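Local coordinates for cell division protein FtsI/penicillin binding protein 2 (Legionella pneumophila subsp. pneumophila ATCC 43290, PDB 4ZTK) that probably cross-links the peptide stems of peptidoglycan during cell division, acting as a D,D-transpeptidase of the penicillin-binding protein family, at residues V45-D50 with S191-Y196; G79-P84 with L260-G265; A238-V243 with N305-A310. All coordinates share one frame; numbering follows the deposited sequence.

Contact 1: residues V45-D50 with S191-Y196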
# COMPACT_ATOMS: atom_id res chain seq x y z
N VAL A 45 8.99 8.22 3.55
CA VAL A 45 8.63 7.60 4.82
C VAL A 45 8.57 6.09 4.66
O VAL A 45 8.18 5.58 3.62
CB VAL A 45 7.26 8.13 5.33
CG1 VAL A 45 6.19 7.98 4.25
CG2 VAL A 45 6.84 7.42 6.62
N ILE A 46 9.01 5.37 5.70
CA ILE A 46 8.82 3.93 5.78
C ILE A 46 8.17 3.58 7.10
O ILE A 46 8.56 4.07 8.16
CB ILE A 46 10.16 3.17 5.68
CG1 ILE A 46 10.86 3.48 4.37
CG2 ILE A 46 9.92 1.68 5.81
CD1 ILE A 46 12.25 2.89 4.28
N ALA A 47 7.17 2.71 7.05
CA ALA A 47 6.53 2.22 8.26
C ALA A 47 6.48 0.70 8.25
O ALA A 47 6.33 0.08 7.19
CB ALA A 47 5.13 2.81 8.41
N ILE A 48 6.65 0.11 9.42
CA ILE A 48 6.52 -1.34 9.60
C ILE A 48 5.44 -1.59 10.64
O ILE A 48 5.34 -0.86 11.61
CB ILE A 48 7.83 -1.97 10.12
CG1 ILE A 48 9.05 -1.39 9.40
CG2 ILE A 48 7.77 -3.49 9.99
CD1 ILE A 48 9.14 -1.74 7.96
N ALA A 49 4.63 -2.62 10.42
CA ALA A 49 3.59 -2.97 11.36
C ALA A 49 3.60 -4.47 11.62
O ALA A 49 4.04 -5.26 10.78
CB ALA A 49 2.21 -2.53 10.85
N ASP A 50 3.11 -4.86 12.79
CA ASP A 50 3.02 -6.26 13.18
C ASP A 50 1.72 -6.87 12.66
O ASP A 50 0.63 -6.39 12.97
CB ASP A 50 3.12 -6.38 14.71
CG ASP A 50 2.64 -7.72 15.22
OD1 ASP A 50 3.39 -8.71 15.10
OD2 ASP A 50 1.51 -7.77 15.75
N SER A 191 -3.12 4.44 8.70
CA SER A 191 -4.37 3.77 8.35
C SER A 191 -4.14 2.81 7.19
O SER A 191 -4.70 1.71 7.16
CB SER A 191 -5.48 4.77 8.02
OG SER A 191 -5.31 5.34 6.73
N LEU A 192 -3.30 3.21 6.24
CA LEU A 192 -3.05 2.38 5.06
C LEU A 192 -2.32 1.08 5.41
O LEU A 192 -2.69 0.01 4.94
CB LEU A 192 -2.29 3.17 3.99
CG LEU A 192 -2.09 2.43 2.66
CD1 LEU A 192 -3.42 1.96 2.06
CD2 LEU A 192 -1.32 3.30 1.66
N ILE A 193 -1.28 1.18 6.24
CA ILE A 193 -0.53 -0.01 6.61
C ILE A 193 -1.37 -0.94 7.49
O ILE A 193 -1.22 -2.16 7.45
CB ILE A 193 0.84 0.33 7.26
CG1 ILE A 193 1.76 -0.91 7.28
CG2 ILE A 193 0.66 0.90 8.67
CD1 ILE A 193 3.17 -0.64 7.79
N LYS A 194 -2.29 -0.36 8.26
CA LYS A 194 -3.17 -1.17 9.09
C LYS A 194 -4.16 -1.96 8.21
O LYS A 194 -4.51 -3.09 8.53
CB LYS A 194 -3.91 -0.32 10.12
CG LYS A 194 -3.05 0.06 11.33
CD LYS A 194 -3.80 0.96 12.31
CE LYS A 194 -2.93 1.32 13.51
NZ LYS A 194 -2.71 0.17 14.43
N SER A 195 -4.58 -1.35 7.11
CA SER A 195 -5.44 -2.04 6.15
C SER A 195 -4.69 -3.22 5.53
O SER A 195 -5.24 -4.32 5.40
CB SER A 195 -5.93 -1.08 5.07
OG SER A 195 -6.74 -0.07 5.65
N TYR A 196 -3.43 -3.01 5.16
CA TYR A 196 -2.63 -4.11 4.65
C TYR A 196 -2.35 -5.17 5.72
O TYR A 196 -2.22 -6.36 5.41
CB TYR A 196 -1.34 -3.60 3.99
CG TYR A 196 -1.55 -3.30 2.53
CD1 TYR A 196 -2.02 -2.06 2.12
CD2 TYR A 196 -1.32 -4.27 1.56
CE1 TYR A 196 -2.24 -1.79 0.77
CE2 TYR A 196 -1.54 -4.01 0.23
CZ TYR A 196 -2.00 -2.77 -0.16
OH TYR A 196 -2.22 -2.51 -1.49
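Ile193 lays the end of its side chain on the strand between Ala47 and Ala49, and almost the whole contact is the work of this one residue. Its CG1 stands anti to the backbone N (chi1 -164°) and chi2 is extended, so that the chain reaches straight out from the helix and CD1 arrives at the strand first. That methyl carbon meets backbone as well as side chains: it lies 3.3 Å from Ala47 O, a close van der Waals approach, and 3.6 Å from Ala49 N. The two alanine methyls point toward the helix and receive it, Ala49 CB at 3.7 Å from Ile193 CD1 and Ala47 CB at 4.0 Å from the same atom. Ala49 CB also rests against Ile193 CG1, at 3.9 Å. Alanine suits both places, because its short side chain lets a long isoleucine come down onto the peptide backbone.

Away from this buried spot the two segments part. Asp50, just past the end of the strand, and Lys194, on the helix, are both partly exposed and do not meet; Asp50 OD2 bonds to Thr53 OG1 and Lys194 NZ to Gly54 O, so each polar end is held by the turn that follows the strand.

The axes of strand 45-49 and helix 191-196 approach to 8.9 Å and cross at -40°, which places helix 189-200 slantwise over one face of the sheet. Ile193 spreads beyond strand 43-49 to touch Ile56 on strand 56-63 and Val275 on strand 274-281, the strands that flank it. Ile48 points away from the helix and packs on Met24 and Val28, so helix 22-38 covers the other face.

Contact 2: residues G79-P84 with L260-G265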
# COMPACT_ATOMS: atom_id res chain seq x y z
N GLY A 79 -3.93 5.70 -4.11
CA GLY A 79 -3.78 5.31 -5.50
C GLY A 79 -4.05 3.83 -5.67
O GLY A 79 -4.93 3.26 -5.02
N SER A 80 -3.26 3.18 -6.53
CA SER A 80 -3.48 1.77 -6.86
C SER A 80 -3.24 0.77 -5.72
O SER A 80 -3.53 -0.42 -5.87
CB SER A 80 -2.69 1.37 -8.11
OG SER A 80 -3.10 2.13 -9.23
N THR A 81 -2.71 1.22 -4.58
CA THR A 81 -2.61 0.32 -3.42
C THR A 81 -3.99 -0.02 -2.85
O THR A 81 -4.11 -0.91 -2.01
CB THR A 81 -1.68 0.87 -2.30
OG1 THR A 81 -2.22 2.09 -1.76
CG2 THR A 81 -0.27 1.12 -2.83
N ILE A 82 -5.03 0.66 -3.33
CA ILE A 82 -6.41 0.31 -2.97
C ILE A 82 -6.89 -0.94 -3.72
O ILE A 82 -7.79 -1.63 -3.26
CB ILE A 82 -7.41 1.46 -3.26
CG1 ILE A 82 -8.74 1.24 -2.53
CG2 ILE A 82 -7.70 1.59 -4.75
CD1 ILE A 82 -8.61 1.18 -1.05
N LYS A 83 -6.29 -1.20 -4.88
CA LYS A 83 -6.78 -2.24 -5.79
C LYS A 83 -6.99 -3.63 -5.18
O LYS A 83 -8.00 -4.28 -5.47
CB LYS A 83 -5.91 -2.32 -7.06
CG LYS A 83 -6.15 -1.18 -8.06
CD LYS A 83 -5.20 -1.26 -9.25
CE LYS A 83 -5.67 -0.38 -10.41
NZ LYS A 83 -5.75 1.07 -10.05
N PRO A 84 -6.04 -4.11 -4.34
CA PRO A 84 -6.27 -5.42 -3.70
C PRO A 84 -7.56 -5.49 -2.89
O PRO A 84 -8.18 -6.55 -2.83
CB PRO A 84 -5.07 -5.55 -2.76
CG PRO A 84 -3.99 -4.79 -3.43
CD PRO A 84 -4.69 -3.60 -4.06
N LEU A 260 3.78 10.89 -5.82
CA LEU A 260 4.01 9.98 -4.71
C LEU A 260 4.24 8.59 -5.28
O LEU A 260 3.44 8.11 -6.09
CB LEU A 260 2.80 9.96 -3.75
CG LEU A 260 2.44 11.24 -3.00
CD1 LEU A 260 1.26 11.00 -2.07
CD2 LEU A 260 3.63 11.77 -2.23
N ALA A 261 5.33 7.97 -4.88
CA ALA A 261 5.63 6.60 -5.29
C ALA A 261 5.47 5.67 -4.08
O ALA A 261 6.13 5.84 -3.06
CB ALA A 261 7.03 6.51 -5.86
N LEU A 262 4.58 4.69 -4.21
CA LEU A 262 4.18 3.88 -3.07
C LEU A 262 4.42 2.40 -3.29
O LEU A 262 4.31 1.91 -4.41
CB LEU A 262 2.68 4.07 -2.78
CG LEU A 262 2.11 5.45 -2.50
CD1 LEU A 262 1.83 6.19 -3.80
CD2 LEU A 262 0.84 5.33 -1.66
N PHE A 263 4.73 1.69 -2.21
CA PHE A 263 4.71 0.23 -2.24
C PHE A 263 4.30 -0.30 -0.88
O PHE A 263 4.90 0.03 0.14
CB PHE A 263 6.05 -0.36 -2.66
CG PHE A 263 5.99 -1.84 -2.97
CD1 PHE A 263 5.45 -2.28 -4.17
CD2 PHE A 263 6.46 -2.77 -2.07
CE1 PHE A 263 5.39 -3.64 -4.46
CE2 PHE A 263 6.41 -4.13 -2.35
CZ PHE A 263 5.87 -4.57 -3.55
N ALA A 264 3.26 -1.12 -0.87
CA ALA A 264 2.72 -1.68 0.36
C ALA A 264 2.73 -3.19 0.25
O ALA A 264 2.37 -3.74 -0.79
CB ALA A 264 1.31 -1.18 0.59
N GLY A 265 3.15 -3.87 1.31
CA GLY A 265 3.19 -5.31 1.27
C GLY A 265 3.52 -5.97 2.60
O GLY A 265 3.54 -5.32 3.64
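Thr81 turns toward the strand and meets Leu262 and Ala264 with its methyl group. From CB, the branch point, the side chain divides into two ends of different character. OG1 sits between the backbone N and the carbonyl carbon (chi1 63°) and hydrogen-bonds to Pro78 O, which takes the polar end back to its own loop. This leaves CG2 to face the sheet: it comes within 4.2 Å of Leu262 CB and 4.4 Å of Ala264 CB. The side chains of Thr81 and Leu262 cross at about a right angle, and the methyl meets the leucine at its CB, while the small Ala264 leaves room for the approach. Threonine suits the spot by turning a methyl to the sheet and a hydroxyl to the loop. Two residues earlier, Gly79 takes a positive phi of 56°, an angle that glycine adopts easily.

The 3-10 turn here leads into helix 83-92, and Lys83 NZ donates to Ser80 OG at 3.0 Å. Ser80 and Lys83 fit the SxxK motif of penicillin-binding proteins, in which the serine is the nucleophile, and a weak bond joins Ser80 OG to a buffer molecule. The contact is apolar and light, made through one methyl, which implies that the turn rests on the sheet without drawing on the polar groups of the probable active site.

Contact 3: residues A238-V243 with N305-A310; sequences AVIPGV and NVAMDA
Behind the meeting of Ile240 with Ala307 and Met308, the shortest polar bond runs inside the helix, from Ala310 N to Val306 O at 2.8 Å. Nearly as short is the bond of the facing loop, Val243 N to Ile240 O at 2.9 Å, which closes a type II beta turn. Pro241 and Gly242 fill the two corner positions, and both suit them: the proline ring fixes a negative phi, and the glycine takes the positive phi of 87° that the second corner demands. The pair stands exposed, while Ile240 at the foot of the turn is buried.

Ile240 carries the loop side alone. With CG1 anti to the carbonyl carbon (chi1 -59°) and the chain extended beyond it, CD1 reaches the helix and settles over two consecutive residues, 3.9 Å from Ala307 CB and 3.8 Å from Met308 CG. Ile240 CG1 adds a looser touch on Met308 CG, at 4.1 Å. The chains of Ile240 and Met308 slide past each other in opposite directions, so it is the near part of Met308, built as selenomethionine, that does the packing. Ala307, pointing toward the loop, is small enough to let the isoleucine tip approach the helix closely.

The loop leads into strand 246-253 at the margin of the sheet, while Val306 and Ala310 of the helix pack on Leu276 and Tyr274. A C-terminal helix lying on the antiparallel sheet beside helix 22-38 is characteristic of the transpeptidase fold that penicillin-binding proteins share with serine beta-lactamases.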
# COMPACT_ATOMS: atom_id res chain seq x y z
N ALA A 238 10.80 -5.95 -5.90
CA ALA A 238 10.66 -6.38 -4.51
C ALA A 238 10.93 -7.87 -4.33
O ALA A 238 10.84 -8.38 -3.21
CB ALA A 238 9.28 -6.02 -3.98
N VAL A 239 11.27 -8.56 -5.42
CA VAL A 239 11.50 -10.00 -5.36
C VAL A 239 12.70 -10.36 -4.48
O VAL A 239 13.76 -9.76 -4.60
CB VAL A 239 11.72 -10.59 -6.76
CG1 VAL A 239 12.34 -11.99 -6.68
CG2 VAL A 239 10.40 -10.63 -7.53
N ILE A 240 12.52 -11.34 -3.60
CA ILE A 240 13.62 -11.88 -2.81
C ILE A 240 13.68 -13.39 -2.98
O ILE A 240 12.79 -14.10 -2.54
CB ILE A 240 13.45 -11.59 -1.31
CG1 ILE A 240 13.37 -10.08 -1.05
CG2 ILE A 240 14.58 -12.22 -0.52
CD1 ILE A 240 12.94 -9.74 0.36
N PRO A 241 14.74 -13.88 -3.64
CA PRO A 241 14.91 -15.32 -3.86
C PRO A 241 14.76 -16.13 -2.58
O PRO A 241 15.45 -15.87 -1.60
CB PRO A 241 16.35 -15.42 -4.38
CG PRO A 241 16.56 -14.12 -5.08
CD PRO A 241 15.83 -13.10 -4.25
N GLY A 242 13.84 -17.08 -2.59
CA GLY A 242 13.65 -17.97 -1.46
C GLY A 242 12.70 -17.42 -0.41
O GLY A 242 12.43 -18.08 0.60
N VAL A 243 12.20 -16.21 -0.64
CA VAL A 243 11.26 -15.59 0.29
C VAL A 243 10.08 -15.01 -0.48
O VAL A 243 10.24 -14.08 -1.27
CB VAL A 243 11.93 -14.47 1.11
CG1 VAL A 243 10.96 -13.93 2.14
CG2 VAL A 243 13.20 -14.97 1.79
N ASN A 305 15.01 -3.83 0.39
CA ASN A 305 16.18 -3.67 1.25
C ASN A 305 15.82 -3.75 2.73
O ASN A 305 16.54 -4.36 3.52
CB ASN A 305 16.91 -2.36 0.94
CG ASN A 305 17.51 -2.35 -0.45
OD1 ASN A 305 17.82 -3.39 -1.02
ND2 ASN A 305 17.67 -1.15 -1.01
N VAL A 306 14.71 -3.13 3.11
CA VAL A 306 14.26 -3.18 4.50
C VAL A 306 13.89 -4.62 4.87
O VAL A 306 14.28 -5.12 5.93
CB VAL A 306 13.07 -2.25 4.76
CG1 VAL A 306 12.49 -2.48 6.14
CG2 VAL A 306 13.49 -0.80 4.59
N ALA A 307 13.14 -5.26 3.99
CA ALA A 307 12.71 -6.65 4.18
C ALA A 307 13.89 -7.60 4.36
O ALA A 307 13.86 -8.47 5.22
CB ALA A 307 11.84 -7.10 3.01
N MSE A 308 14.92 -7.44 3.55
CA MSE A 308 16.10 -8.29 3.68
C MSE A 308 16.83 -8.04 4.99
O MSE A 308 17.32 -8.98 5.62
CB MSE A 308 17.03 -8.14 2.47
CG MSE A 308 16.52 -8.89 1.25
SE MSE A 308 17.55 -8.58 -0.36
CE MSE A 308 19.27 -9.28 0.25
N ASP A 309 16.89 -6.78 5.41
CA ASP A 309 17.48 -6.43 6.70
C ASP A 309 16.68 -7.02 7.85
O ASP A 309 17.25 -7.56 8.80
CB ASP A 309 17.54 -4.91 6.86
CG ASP A 309 18.75 -4.29 6.18
OD1 ASP A 309 19.37 -4.97 5.34
OD2 ASP A 309 19.07 -3.12 6.49
N ALA A 310 15.36 -6.91 7.77
CA ALA A 310 14.48 -7.35 8.85
C ALA A 310 14.55 -8.86 9.03
O ALA A 310 14.58 -9.36 10.16
CB ALA A 310 13.05 -6.92 8.59

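From the N terminus the chain passes residues 45-50, then 79-84, before 191-196 returns to the first strand and closes contact 1. Contact 2 is then still open; it closes at 260-265, so the two cross. Contact 3 opens at 238-243, inside the span of contact 2, and closes at 305-310, so these cross too, whereas contacts 1 and 3 follow in series. Tyr196 joins the first two: its OH probably hydrogen-bonds to Thr81 O and its ring packs on Ala264. Contacts 1 and 2 thus bind helical parts to one face of the sheet. On the other face, Phe263 packs on Ala238 and Ile48 on Val306, tying in contact 3.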